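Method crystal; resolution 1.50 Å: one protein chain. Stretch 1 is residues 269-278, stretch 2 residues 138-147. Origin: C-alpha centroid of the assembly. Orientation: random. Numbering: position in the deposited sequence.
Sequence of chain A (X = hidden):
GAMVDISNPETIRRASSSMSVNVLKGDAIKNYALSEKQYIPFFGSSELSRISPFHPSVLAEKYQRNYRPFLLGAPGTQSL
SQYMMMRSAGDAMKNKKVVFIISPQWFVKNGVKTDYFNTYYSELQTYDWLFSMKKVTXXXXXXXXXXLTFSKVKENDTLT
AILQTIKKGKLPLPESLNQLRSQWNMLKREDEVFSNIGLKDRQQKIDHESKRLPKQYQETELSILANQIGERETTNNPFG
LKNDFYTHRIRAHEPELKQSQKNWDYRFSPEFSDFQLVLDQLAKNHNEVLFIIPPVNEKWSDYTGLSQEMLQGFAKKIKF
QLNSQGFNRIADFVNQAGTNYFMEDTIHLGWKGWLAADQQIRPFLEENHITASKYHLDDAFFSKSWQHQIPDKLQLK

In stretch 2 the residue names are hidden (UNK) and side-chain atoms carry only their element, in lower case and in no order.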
# COMPACT_ATOMS: atom_id res chain seq x y z
N SER A 269 -6.87 -15.71 0.17
CA SER A 269 -6.58 -14.93 -1.04
C SER A 269 -5.18 -15.18 -1.55
O SER A 269 -4.26 -15.38 -0.75
CB SER A 269 -6.65 -13.44 -0.68
OG SER A 269 -6.49 -12.60 -1.80
N PRO A 270 -4.96 -15.13 -2.88
CA PRO A 270 -3.59 -15.01 -3.40
C PRO A 270 -2.88 -13.79 -2.87
O PRO A 270 -1.65 -13.77 -2.86
CB PRO A 270 -3.78 -14.90 -4.92
CG PRO A 270 -5.14 -15.49 -5.17
CD PRO A 270 -5.96 -15.16 -3.96
N GLU A 271 -3.62 -12.77 -2.42
CA GLU A 271 -2.99 -11.54 -1.94
C GLU A 271 -2.05 -11.79 -0.76
O GLU A 271 -1.11 -11.01 -0.55
CB GLU A 271 -4.05 -10.51 -1.56
CG GLU A 271 -3.47 -9.15 -1.15
CD GLU A 271 -2.97 -8.27 -2.29
OE1 GLU A 271 -3.31 -8.50 -3.47
OE2 GLU A 271 -2.22 -7.30 -1.99
N PHE A 272 -2.31 -12.82 0.05
CA PHE A 272 -1.41 -13.12 1.15
C PHE A 272 -0.03 -13.47 0.63
O PHE A 272 0.98 -13.13 1.24
CB PHE A 272 -1.95 -14.27 2.01
CG PHE A 272 -3.12 -13.87 2.87
CD1 PHE A 272 -2.92 -13.17 4.04
CD2 PHE A 272 -4.40 -14.17 2.48
CE1 PHE A 272 -3.99 -12.77 4.82
CE2 PHE A 272 -5.47 -13.78 3.25
CZ PHE A 272 -5.26 -13.08 4.42
N SER A 273 0.03 -14.16 -0.51
CA SER A 273 1.30 -14.52 -1.12
C SER A 273 1.90 -13.37 -1.92
O SER A 273 3.13 -13.20 -1.92
CB SER A 273 1.12 -15.81 -1.91
OG SER A 273 0.74 -16.87 -1.04
N ASP A 274 1.08 -12.55 -2.59
CA ASP A 274 1.59 -11.32 -3.18
C ASP A 274 2.19 -10.43 -2.10
O ASP A 274 3.24 -9.81 -2.29
CB ASP A 274 0.49 -10.55 -3.94
CG ASP A 274 -0.04 -11.29 -5.17
OD1 ASP A 274 0.49 -12.35 -5.55
OD2 ASP A 274 -1.01 -10.79 -5.76
N PHE A 275 1.53 -10.35 -0.93
CA PHE A 275 2.04 -9.58 0.20
C PHE A 275 3.37 -10.13 0.68
O PHE A 275 4.26 -9.37 1.07
CB PHE A 275 0.98 -9.58 1.33
CG PHE A 275 1.35 -8.70 2.50
CD1 PHE A 275 1.40 -7.35 2.34
CD2 PHE A 275 1.62 -9.23 3.75
CE1 PHE A 275 1.75 -6.53 3.38
CE2 PHE A 275 1.97 -8.40 4.80
CZ PHE A 275 2.04 -7.05 4.61
N GLN A 276 3.54 -11.46 0.61
CA GLN A 276 4.82 -12.05 0.97
C GLN A 276 5.96 -11.53 0.11
O GLN A 276 7.10 -11.44 0.59
CB GLN A 276 4.75 -13.58 0.91
CG GLN A 276 6.02 -14.24 1.41
CD GLN A 276 6.38 -13.96 2.88
OE1 GLN A 276 5.54 -13.57 3.70
NE2 GLN A 276 7.64 -14.17 3.19
N LEU A 277 5.69 -11.21 -1.16
CA LEU A 277 6.72 -10.59 -1.99
C LEU A 277 7.19 -9.28 -1.38
O LEU A 277 8.39 -9.01 -1.31
CB LEU A 277 6.18 -10.34 -3.39
CG LEU A 277 5.92 -11.55 -4.28
CD1 LEU A 277 5.22 -11.14 -5.56
CD2 LEU A 277 7.25 -12.17 -4.64
N VAL A 278 6.24 -8.43 -0.97
CA VAL A 278 6.58 -7.18 -0.30
C VAL A 278 7.46 -7.43 0.91
O VAL A 278 8.47 -6.76 1.10
CB VAL A 278 5.28 -6.44 0.09
CG1 VAL A 278 5.56 -5.31 1.02
CG2 VAL A 278 4.51 -5.99 -1.16
N UNK A 138 12.77 -18.34 -4.16
CA UNK A 138 11.33 -18.68 -4.20
C UNK A 138 10.46 -17.48 -4.51
O UNK A 138 9.44 -17.63 -5.19
c UNK A 138 11.08 -19.28 -2.81
c UNK A 138 12.45 -19.84 -2.41
c UNK A 138 13.42 -18.81 -2.93
N UNK A 139 10.84 -16.28 -4.05
CA UNK A 139 10.09 -15.07 -4.40
C UNK A 139 10.04 -14.89 -5.91
O UNK A 139 8.98 -14.59 -6.48
c UNK A 139 10.70 -13.85 -3.74
N UNK A 140 11.18 -15.07 -6.59
CA UNK A 140 11.22 -14.89 -8.03
C UNK A 140 10.34 -15.91 -8.73
O UNK A 140 9.68 -15.59 -9.73
o UNK A 140 14.74 -14.33 -7.59
c UNK A 140 12.66 -15.02 -8.54
o UNK A 140 13.23 -12.78 -7.93
c UNK A 140 13.60 -13.97 -7.97
N UNK A 141 10.35 -17.16 -8.24
CA UNK A 141 9.55 -18.20 -8.85
C UNK A 141 8.07 -17.90 -8.68
O UNK A 141 7.28 -18.09 -9.61
n UNK A 141 11.51 -24.20 -7.54
c UNK A 141 10.97 -23.70 -8.65
c UNK A 141 9.89 -19.56 -8.26
c UNK A 141 11.57 -21.41 -7.97
n UNK A 141 10.98 -22.40 -8.87
n UNK A 141 10.41 -24.52 -9.53
c UNK A 141 11.34 -19.99 -8.48
N UNK A 142 7.69 -17.41 -7.49
CA UNK A 142 6.29 -17.07 -7.25
C UNK A 142 5.85 -15.93 -8.15
O UNK A 142 4.78 -15.99 -8.77
c UNK A 142 2.05 -15.42 -5.11
c UNK A 142 4.37 -14.91 -5.43
c UNK A 142 3.06 -14.48 -5.24
c UNK A 142 3.63 -17.18 -5.40
c UNK A 142 2.33 -16.76 -5.20
c UNK A 142 6.07 -16.72 -5.77
c UNK A 142 4.67 -16.26 -5.52
o UNK A 142 0.75 -15.04 -4.92
N UNK A 143 6.65 -14.87 -8.22
CA UNK A 143 6.28 -13.75 -9.08
C UNK A 143 6.14 -14.18 -10.53
O UNK A 143 5.22 -13.76 -11.23
c UNK A 143 7.06 -11.42 -9.85
c UNK A 143 5.73 -10.79 -9.55
c UNK A 143 8.22 -10.45 -9.63
c UNK A 143 7.30 -12.63 -8.94
N UNK A 144 7.06 -15.02 -11.02
CA UNK A 144 6.96 -15.48 -12.40
C UNK A 144 5.67 -16.26 -12.61
O UNK A 144 4.96 -16.06 -13.60
c UNK A 144 8.16 -16.33 -12.78
N UNK A 145 5.33 -17.12 -11.65
CA UNK A 145 4.09 -17.88 -11.71
C UNK A 145 2.89 -16.95 -11.77
O UNK A 145 1.95 -17.18 -12.55
c UNK A 145 4.24 -21.17 -9.70
c UNK A 145 4.79 -20.06 -10.58
n UNK A 145 6.38 -21.05 -7.84
n UNK A 145 4.12 -20.82 -8.28
c UNK A 145 5.15 -20.78 -7.43
c UNK A 145 3.98 -18.79 -10.49
n UNK A 145 4.94 -20.47 -6.16
N UNK A 146 2.90 -15.90 -10.97
CA UNK A 146 1.77 -14.98 -10.96
C UNK A 146 1.68 -14.22 -12.26
O UNK A 146 0.61 -14.11 -12.86
c UNK A 146 1.63 -14.59 -8.46
n UNK A 146 -0.61 -13.64 -7.89
c UNK A 146 -1.84 -13.33 -8.30
c UNK A 146 1.92 -14.00 -9.80
c UNK A 146 0.13 -14.83 -8.30
n UNK A 146 -2.43 -12.24 -7.85
n UNK A 146 -2.47 -14.10 -9.18
N UNK A 147 2.81 -13.66 -12.71
CA UNK A 147 2.78 -12.84 -13.92
C UNK A 147 2.28 -13.63 -15.11
O UNK A 147 1.59 -13.07 -15.96
c UNK A 147 6.10 -10.86 -13.46
c UNK A 147 3.81 -10.01 -13.20
c UNK A 147 4.69 -11.28 -13.20
c UNK A 147 4.19 -12.30 -14.21

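Position 138 carries three side-chain carbons that close a ring onto its own backbone N. That closure identifies P138, which lies at the start of the helix and makes no contact with stretch 1. Position 139 has a single carbon, CB, directed toward stretch 1 and 3.9 Å from L277 CD2; it is A139. Its small side chain accompanies a close approach of the backbones, the CA atoms of L277 and A139 being 6.1 Å apart, and L277 CD2 also lies 3.5 Å from A139 O.

At position 140 two carbons end in a pair of oxygens, a short carboxylate, hence D140. Its CA-to-CB bond points away from stretch 1, and both oxygens find partners elsewhere in the structure. Position 141 has three carbons, a nitrogen, and a carbon bearing two further nitrogens. This guanidinium chain is R141, out of reach of stretch 1.

Position 142 shows one carbon followed by a six-carbon ring with one oxygen, which lies 2.8 Å from D274 OD1 and 3.1 Å from S273 CB. The phenol marks Y142. Its OH donates a hydrogen bond to D274 OD1, which approaches at the ring edge, while Y142 CD2 packs 3.9 Å from L277 CD1.

Four carbons forked at the second define position 143, and one branch tip lies 4.0 Å from L277 CD1: L143, whose CA-to-CB bond runs sideways to the partner helix. Position 144 again has one carbon and touches nothing on stretch 1; it is A144. Position 145 repeats the atom pattern of R141, without contact, and is R145.

Position 146 has the same atom set, but two of its nitrogens reach the carboxylate of D274: R146, whose NE donates to D274 OD1 and NH2 to D274 OD2, both at 2.9 Å, in a two-pronged salt bridge, while P270 CB lies over one guanidinium face, 4.2 Å from R146 NH2. Position 147, four carbons forked at the second, is L147 and makes no contact.

The helices run at 134° between their N-to-C directions, with axes 10.2 Å apart at closest approach, and the contact buries 360 Å² in total. Residues 139, 142, 143 and 146 supply it from stretch 2, a spacing that places them along one side of the helix. D274 organizes the polar part: its OD1 accepts from both Y142 and R146. One helical turn onward, L277 fills the apolar part against A139, Y142 and L143, so Y142 joins the two regions.

Stretch 2 138-147: PADRYLARRL
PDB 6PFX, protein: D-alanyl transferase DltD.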